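Local coordinates for protein RRNA methyltransferase (Streptomyces viridochromogenes, PDB 1O9G) that methylates N1 of guanine-2535 in 23S ribosomal RNA, using S-adenosyl-L-methionine as methyl donor, and thereby confers resistance to the orthosomycin antibiotic avilamycin, at residues A36-I39 and F40-L44; L110-R113 and E114-E117; A127-A130 and A131-R135. The protein carries 3 engineered substitutions. All blocks are in the same frame, centred on the assembly; numbering follows the deposited sequence.

Interaction 1 (A36-I39 and F40-L44)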
loop_
_atom_site.group_PDB
_atom_site.type_symbol
_atom_site.label_atom_id
_atom_site.label_comp_id
_atom_site.label_asym_id
_atom_site.label_seq_id
_atom_site.Cartn_x
_atom_site.Cartn_y
_atom_site.Cartn_z
ATOM N N ALA A 36 -6.172 5.796 -2.807
ATOM C CA ALA A 36 -5.603 4.438 -2.703
ATOM C C ALA A 36 -6.443 3.423 -3.463
ATOM O O ALA A 36 -5.920 2.622 -4.253
ATOM C CB ALA A 36 -5.468 4.016 -1.262
ATOM N N THR A 37 -7.744 3.470 -3.253
ATOM C CA THR A 37 -8.627 2.490 -3.881
ATOM C C THR A 37 -8.737 2.756 -5.397
ATOM O O THR A 37 -8.821 1.823 -6.171
ATOM C CB THR A 37 -9.967 2.422 -3.171
ATOM O OG1 THR A 37 -10.737 1.366 -3.752
ATOM C CG2 THR A 37 -10.777 3.652 -3.343
ATOM N N GLU A 38 -8.660 4.016 -5.817
ATOM C CA GLU A 38 -8.670 4.361 -7.238
ATOM C C GLU A 38 -7.452 3.764 -7.943
ATOM O O GLU A 38 -7.576 3.141 -8.983
ATOM C CB GLU A 38 -8.712 5.882 -7.429
ATOM C CG GLU A 38 -8.666 6.352 -8.879
ATOM C CD GLU A 38 -9.934 6.084 -9.675
ATOM O OE1 GLU A 38 -10.997 5.834 -9.082
ATOM O OE2 GLU A 38 -9.875 6.151 -10.922
ATOM N N ILE A 39 -6.273 3.951 -7.379
ATOM C CA ILE A 39 -5.054 3.471 -7.999
ATOM C C ILE A 39 -5.097 1.935 -8.039
ATOM O O ILE A 39 -4.770 1.335 -9.059
ATOM C CB ILE A 39 -3.781 3.978 -7.259
ATOM C CG1 ILE A 39 -3.658 5.499 -7.333
ATOM C CG2 ILE A 39 -2.560 3.303 -7.840
ATOM C CD1 ILE A 39 -2.627 6.101 -6.391
ATOM N N PHE A 40 -5.463 1.310 -6.922
ATOM C CA PHE A 40 -5.480 -0.146 -6.844
ATOM C C PHE A 40 -6.442 -0.739 -7.882
ATOM O O PHE A 40 -6.114 -1.706 -8.577
ATOM C CB PHE A 40 -5.827 -0.627 -5.426
ATOM C CG PHE A 40 -5.867 -2.107 -5.280
ATOM C CD1 PHE A 40 -4.711 -2.841 -5.364
ATOM C CD2 PHE A 40 -7.067 -2.776 -5.088
ATOM C CE1 PHE A 40 -4.733 -4.197 -5.236
ATOM C CE2 PHE A 40 -7.101 -4.135 -4.948
ATOM C CZ PHE A 40 -5.938 -4.851 -5.027
ATOM N N GLN A 41 -7.627 -0.151 -8.002
ATOM C CA GLN A 41 -8.611 -0.631 -8.970
ATOM C C GLN A 41 -8.152 -0.418 -10.414
ATOM O O GLN A 41 -8.397 -1.258 -11.262
ATOM C CB GLN A 41 -9.988 -0.025 -8.691
ATOM C CG GLN A 41 -10.581 -0.518 -7.383
ATOM C CD GLN A 41 -11.983 -0.034 -7.173
ATOM O OE1 GLN A 41 -12.870 -0.392 -7.951
ATOM N NE2 GLN A 41 -12.187 0.810 -6.173
ATOM N N ARG A 42 -7.434 0.674 -10.679
ATOM C CA ARG A 42 -6.844 0.876 -11.992
ATOM C C ARG A 42 -5.803 -0.206 -12.303
ATOM O O ARG A 42 -5.696 -0.673 -13.436
ATOM C CB ARG A 42 -6.206 2.271 -12.139
ATOM C CG ARG A 42 -7.243 3.381 -12.277
ATOM C CD ARG A 42 -6.640 4.765 -12.293
ATOM N NE ARG A 42 -7.632 5.834 -12.418
ATOM C CZ ARG A 42 -7.554 6.849 -13.263
ATOM N NH1 ARG A 42 -6.573 6.948 -14.143
ATOM N NH2 ARG A 42 -8.487 7.782 -13.227
ATOM N N ALA A 43 -5.014 -0.581 -11.317
ATOM C CA ALA A 43 -4.039 -1.627 -11.517
ATOM C C ALA A 43 -4.722 -2.963 -11.795
ATOM O O ALA A 43 -4.328 -3.709 -12.698
ATOM C CB ALA A 43 -3.130 -1.726 -10.319
ATOM N N LEU A 44 -5.736 -3.304 -11.007
ATOM C CA LEU A 44 -6.462 -4.554 -11.224
ATOM C C LEU A 44 -7.021 -4.595 -12.643
ATOM O O LEU A 44 -7.067 -5.667 -13.246
ATOM C CB LEU A 44 -7.623 -4.697 -10.243
ATOM C CG LEU A 44 -7.315 -4.952 -8.768
ATOM C CD1 LEU A 44 -8.636 -5.099 -8.004
ATOM C CD2 LEU A 44 -6.453 -6.162 -8.608
#
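From F40 N on A36 O to A43 N on I39 O, each 3.0 Å, four successive i to i+4 backbone hydrogen bonds bind this helical turn to the one before it. Two side-chain pairs use the same spacing. E38 and R42 form a salt bridge: R42 NE meets E38 OE2 at 2.7 Å with an N-H...O angle of 165°, while R42 NH2 adds a weak bond of 3.1 Å to that same oxygen. OE2 lies in the guanidinium plane but is approached on its anti side, the two planar groups being turned 66° apart. E38 puts CG anti to its backbone N and then bends at chi2 (71°), which swings the carboxylate toward R42. The helix, 33-45, precedes the first strand of the Rossmann-type methyltransferase sheet; I39 and F40 pack on L173, E38 and R42 on L230. Backbone amides of R5, H6 and A7 also bind the E38 carboxylate, and R42 NH1 has a second salt bridge, to E228. One residue earlier, T37 and Q41 run side by side. Q41 NE2 donates to T37 OG1 at 2.9 Å with the hydroxyl near the amide plane, and H73 NE2 is a further hydrogen-bonding partner of that hydroxyl.

Interaction 2 (L110-R113 and E114-E117)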
loop_
_atom_site.group_PDB
_atom_site.type_symbol
_atom_site.label_atom_id
_atom_site.label_comp_id
_atom_site.label_asym_id
_atom_site.label_seq_id
_atom_site.Cartn_x
_atom_site.Cartn_y
_atom_site.Cartn_z
ATOM N N LEU A 110 -10.080 -3.803 21.877
ATOM C CA LEU A 110 -9.979 -3.930 23.328
ATOM C C LEU A 110 -9.135 -2.790 23.864
ATOM O O LEU A 110 -9.473 -2.207 24.890
ATOM C CB LEU A 110 -9.405 -5.278 23.747
ATOM C CG LEU A 110 -9.182 -5.562 25.218
ATOM C CD1 LEU A 110 -10.472 -5.401 26.013
ATOM C CD2 LEU A 110 -8.627 -6.973 25.333
ATOM N N GLU A 111 -8.027 -2.478 23.209
ATOM C CA GLU A 111 -7.171 -1.371 23.617
ATOM C C GLU A 111 -7.958 -0.064 23.683
ATOM O O GLU A 111 -7.843 0.694 24.644
ATOM C CB GLU A 111 -5.975 -1.196 22.673
ATOM C CG GLU A 111 -5.096 -0.001 23.001
ATOM C CD GLU A 111 -3.870 0.141 22.102
ATOM O OE1 GLU A 111 -3.979 -0.049 20.867
ATOM O OE2 GLU A 111 -2.787 0.443 22.633
ATOM N N ARG A 112 -8.741 0.200 22.639
ATOM C CA ARG A 112 -9.562 1.403 22.555
ATOM C C ARG A 112 -10.629 1.427 23.656
ATOM O O ARG A 112 -10.887 2.475 24.251
ATOM C CB ARG A 112 -10.219 1.533 21.186
ATOM C CG ARG A 112 -9.260 1.898 20.075
ATOM C CD ARG A 112 -8.460 3.129 20.376
ATOM N NE ARG A 112 -7.876 3.781 19.217
ATOM C CZ ARG A 112 -6.946 4.722 19.299
ATOM N NH1 ARG A 112 -6.422 5.052 20.467
ATOM N NH2 ARG A 112 -6.511 5.325 18.207
ATOM N N ARG A 113 -11.268 0.298 23.920
ATOM C CA ARG A 113 -12.247 0.212 25.009
ATOM C C ARG A 113 -11.622 0.465 26.361
ATOM O O ARG A 113 -12.225 1.158 27.202
ATOM C CB ARG A 113 -12.973 -1.124 25.006
ATOM C CG ARG A 113 -13.865 -1.299 23.809
ATOM C CD ARG A 113 -14.798 -2.476 23.880
ATOM N NE ARG A 113 -15.491 -2.617 22.612
ATOM C CZ ARG A 113 -16.526 -1.877 22.223
ATOM N NH1 ARG A 113 -17.029 -0.936 23.008
ATOM N NH2 ARG A 113 -17.060 -2.085 21.019
ATOM N N GLU A 114 -10.410 -0.051 26.578
ATOM C CA GLU A 114 -9.696 0.201 27.818
ATOM C C GLU A 114 -9.359 1.703 27.947
ATOM O O GLU A 114 -9.484 2.278 29.024
ATOM C CB GLU A 114 -8.452 -0.670 27.945
ATOM C CG GLU A 114 -8.768 -2.147 28.158
ATOM C CD GLU A 114 -7.545 -3.053 28.083
ATOM O OE1 GLU A 114 -6.608 -2.774 27.285
ATOM O OE2 GLU A 114 -7.529 -4.072 28.812
ATOM N N GLN A 115 -8.939 2.331 26.860
ATOM C CA GLN A 115 -8.646 3.757 26.846
ATOM C C GLN A 115 -9.896 4.580 27.131
ATOM O O GLN A 115 -9.827 5.601 27.818
ATOM C CB GLN A 115 -8.019 4.163 25.510
ATOM C CG GLN A 115 -6.590 3.689 25.343
ATOM C CD GLN A 115 -6.061 3.909 23.945
ATOM O OE1 GLN A 115 -6.791 3.753 22.990
ATOM N NE2 GLN A 115 -4.803 4.308 23.836
ATOM N N SER A 116 -11.043 4.155 26.608
ATOM C CA SER A 116 -12.328 4.766 26.939
ATOM C C SER A 116 -12.558 4.738 28.418
ATOM O O SER A 116 -12.915 5.760 29.016
ATOM C CB SER A 116 -13.484 4.039 26.252
ATOM O OG SER A 116 -14.738 4.453 26.754
ATOM N N GLU A 117 -12.388 3.590 29.043
ATOM C CA GLU A 117 -12.685 3.479 30.449
ATOM C C GLU A 117 -11.759 4.357 31.250
ATOM O O GLU A 117 -12.174 4.984 32.222
ATOM C CB GLU A 117 -12.626 2.033 30.944
ATOM C CG GLU A 117 -13.691 1.129 30.354
ATOM C CD GLU A 117 -15.133 1.640 30.485
ATOM O OE1 GLU A 117 -15.453 2.493 31.353
ATOM O OE2 GLU A 117 -15.955 1.149 29.665
HETATM O O HOH W 1 -14.985 0.433 27.558
#
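Helix 102-119 carries, on its flank, a side-chain hydrogen bond with i to i+3 spacing, from R112 to Q115. R112 NH1 donates to Q115 OE1 at 2.9 Å, nearly straight at 164°, and the amide oxygen lies close to the guanidinium plane, so it is met at the edge of the group. The two flat groups are nearly coplanar. A bend at chi2 (-54°) turns the arginine chain across toward Q115 and brings R112 CD within 3.2 Å of Q115 OE1. Q115, by contrast, is extended beyond CG. R112 NH2 is hydrogen-bonded to the carbonyl oxygen of V20, so one guanidinium ties a residue of its own helix to a loop. After helix 87-98, helices 102-119 and 122-140 follow each other before strand 147-151 of the Rossmann-type fold; Q115 packs on Y124 and S116 on L125 of helix 122-140. E111 CG passes Q115 OE1 at 4.1 Å, a loose van der Waals contact, while the E111 carboxylate forms a salt bridge with R108. On the exposed side, E114 CD approaches L110 CG at 4.1 Å. The backbone bonds continue regularly, from E114 N to L110 O at 2.9 Å through E117 N to R113 O at 3.1 Å.

Interaction 3 (A127-A130 and A131-R135); sequences AAQA and ARRLR
A127 and A131 belong to the closely packed side of this turn, where A131 N donates to A127 O at 3.0 Å and A131 CB rests 3.5 Å from A128 O. A130 and L134 continue it: L134 N bonds to A130 O at 2.9 Å, and L134 CG sits 3.3 Å from that same carbonyl oxygen. All four residues are buried, and the short side chains of A127 and A130 lie against loop residues of the same chain: V20 at A127, D15 and V21 at A130; L16 meets L134. In the fold this is helix 122-140, which leads into the edge strand 147-151 of the Rossmann-type sheet. The looser side, partly exposed, is made by Q129, R132 and R133. There the guanidinium of R133 doubles back over the helix, because its chain bends at chi3 (-70°), and presents one face to Q129 O, which stands 3.8 Å above the plane over its centre. R133 NH2 reaches to 4.0 Å from A130 CB and is held by a salt bridge to D15. The R132 guanidinium stays further off, with Q129 O 3.9 Å above its plane and offset toward the rim, and the charge at its NH1 is answered by E136, one turn further on.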
loop_
_atom_site.group_PDB
_atom_site.type_symbol
_atom_site.label_atom_id
_atom_site.label_comp_id
_atom_site.label_asym_id
_atom_site.label_seq_id
_atom_site.Cartn_x
_atom_site.Cartn_y
_atom_site.Cartn_z
ATOM N N ALA A 127 -13.574 4.824 17.956
ATOM C CA ALA A 127 -12.549 3.973 17.388
ATOM C C ALA A 127 -12.821 2.494 17.673
ATOM O O ALA A 127 -12.573 1.643 16.829
ATOM C CB ALA A 127 -11.178 4.361 17.898
ATOM N N ALA A 128 -13.284 2.163 18.875
ATOM C CA ALA A 128 -13.583 0.770 19.208
ATOM C C ALA A 128 -14.655 0.230 18.277
ATOM O O ALA A 128 -14.495 -0.866 17.776
ATOM C CB ALA A 128 -13.999 0.631 20.661
ATOM N N GLN A 129 -15.720 0.991 18.026
ATOM C CA GLN A 129 -16.784 0.566 17.116
ATOM C C GLN A 129 -16.284 0.441 15.672
ATOM O O GLN A 129 -16.719 -0.450 14.952
ATOM C CB GLN A 129 -18.023 1.485 17.218
ATOM C CG GLN A 129 -17.918 2.965 16.710
ATOM C CD GLN A 129 -19.170 3.805 16.987
ATOM O OE1 GLN A 129 -19.216 4.549 17.971
ATOM N NE2 GLN A 129 -20.186 3.690 16.126
ATOM N N ALA A 130 -15.384 1.320 15.252
ATOM C CA ALA A 130 -14.788 1.219 13.919
ATOM C C ALA A 130 -14.010 -0.105 13.799
ATOM O O ALA A 130 -14.061 -0.785 12.775
ATOM C CB ALA A 130 -13.890 2.418 13.624
ATOM N N ALA A 131 -13.295 -0.483 14.850
ATOM C CA ALA A 131 -12.508 -1.733 14.827
ATOM C C ALA A 131 -13.434 -2.936 14.750
ATOM O O ALA A 131 -13.123 -3.891 14.049
ATOM C CB ALA A 131 -11.613 -1.835 16.048
ATOM N N ARG A 132 -14.560 -2.885 15.467
ATOM C CA ARG A 132 -15.560 -3.939 15.417
ATOM C C ARG A 132 -16.111 -4.069 13.995
ATOM O O ARG A 132 -16.189 -5.177 13.480
ATOM C CB ARG A 132 -16.706 -3.664 16.394
ATOM C CG ARG A 132 -17.892 -4.594 16.219
ATOM C CD ARG A 132 -19.092 -4.231 17.093
ATOM N NE ARG A 132 -19.608 -2.874 16.837
ATOM C CZ ARG A 132 -20.316 -2.522 15.754
ATOM N NH1 ARG A 132 -20.583 -3.402 14.787
ATOM N NH2 ARG A 132 -20.753 -1.272 15.618
ATOM N N ARG A 133 -16.479 -2.961 13.364
ATOM C CA ARG A 133 -17.023 -3.003 12.009
ATOM C C ARG A 133 -16.000 -3.547 11.001
ATOM O O ARG A 133 -16.346 -4.376 10.125
ATOM C CB ARG A 133 -17.539 -1.652 11.548
ATOM C CG ARG A 133 -18.811 -1.176 12.244
ATOM C CD ARG A 133 -19.387 0.039 11.586
ATOM N NE ARG A 133 -18.540 1.206 11.813
ATOM C CZ ARG A 133 -18.667 2.064 12.819
ATOM N NH1 ARG A 133 -19.655 1.969 13.698
ATOM N NH2 ARG A 133 -17.812 3.063 12.938
ATOM N N LEU A 134 -14.759 -3.128 11.138
ATOM C CA LEU A 134 -13.703 -3.607 10.243
ATOM C C LEU A 134 -13.523 -5.110 10.417
ATOM O O LEU A 134 -13.284 -5.807 9.433
ATOM C CB LEU A 134 -12.368 -2.851 10.463
ATOM C CG LEU A 134 -12.348 -1.398 10.012
ATOM C CD1 LEU A 134 -11.043 -0.749 10.503
ATOM C CD2 LEU A 134 -12.484 -1.302 8.505
ATOM N N ARG A 135 -13.547 -5.596 11.650
ATOM C CA ARG A 135 -13.453 -7.034 11.925
ATOM C C ARG A 135 -14.607 -7.805 11.299
ATOM O O ARG A 135 -14.391 -8.858 10.712
ATOM C CB ARG A 135 -13.367 -7.344 13.409
ATOM C CG ARG A 135 -13.268 -8.823 13.738
ATOM C CD ARG A 135 -13.096 -9.173 15.205
ATOM N NE ARG A 135 -13.859 -8.310 16.090
ATOM C CZ ARG A 135 -15.163 -8.356 16.274
ATOM N NH1 ARG A 135 -15.906 -9.277 15.672
ATOM N NH2 ARG A 135 -15.724 -7.483 17.107
#

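Along the chain the three contacts come in series, each within a single helix: interaction 1 in helix 33-45, interaction 2 in helix 102-119 and interaction 3 in helix 122-140. Interactions 2 and 3 are direct neighbours, with centres 12 Å apart; R112 packs on A127 through its NE, 3.6 Å from A127 CB, and R113 on A128 through its aliphatic CG. A further tie is E109, which pairs with R113 and R135. Interaction 1 stands apart, its centre about 34 Å from that of interaction 2 and 24 Å from that of interaction 3. It lies against the central sheet, whereas the other two build a paired-helix extension at the periphery of the methyltransferase fold.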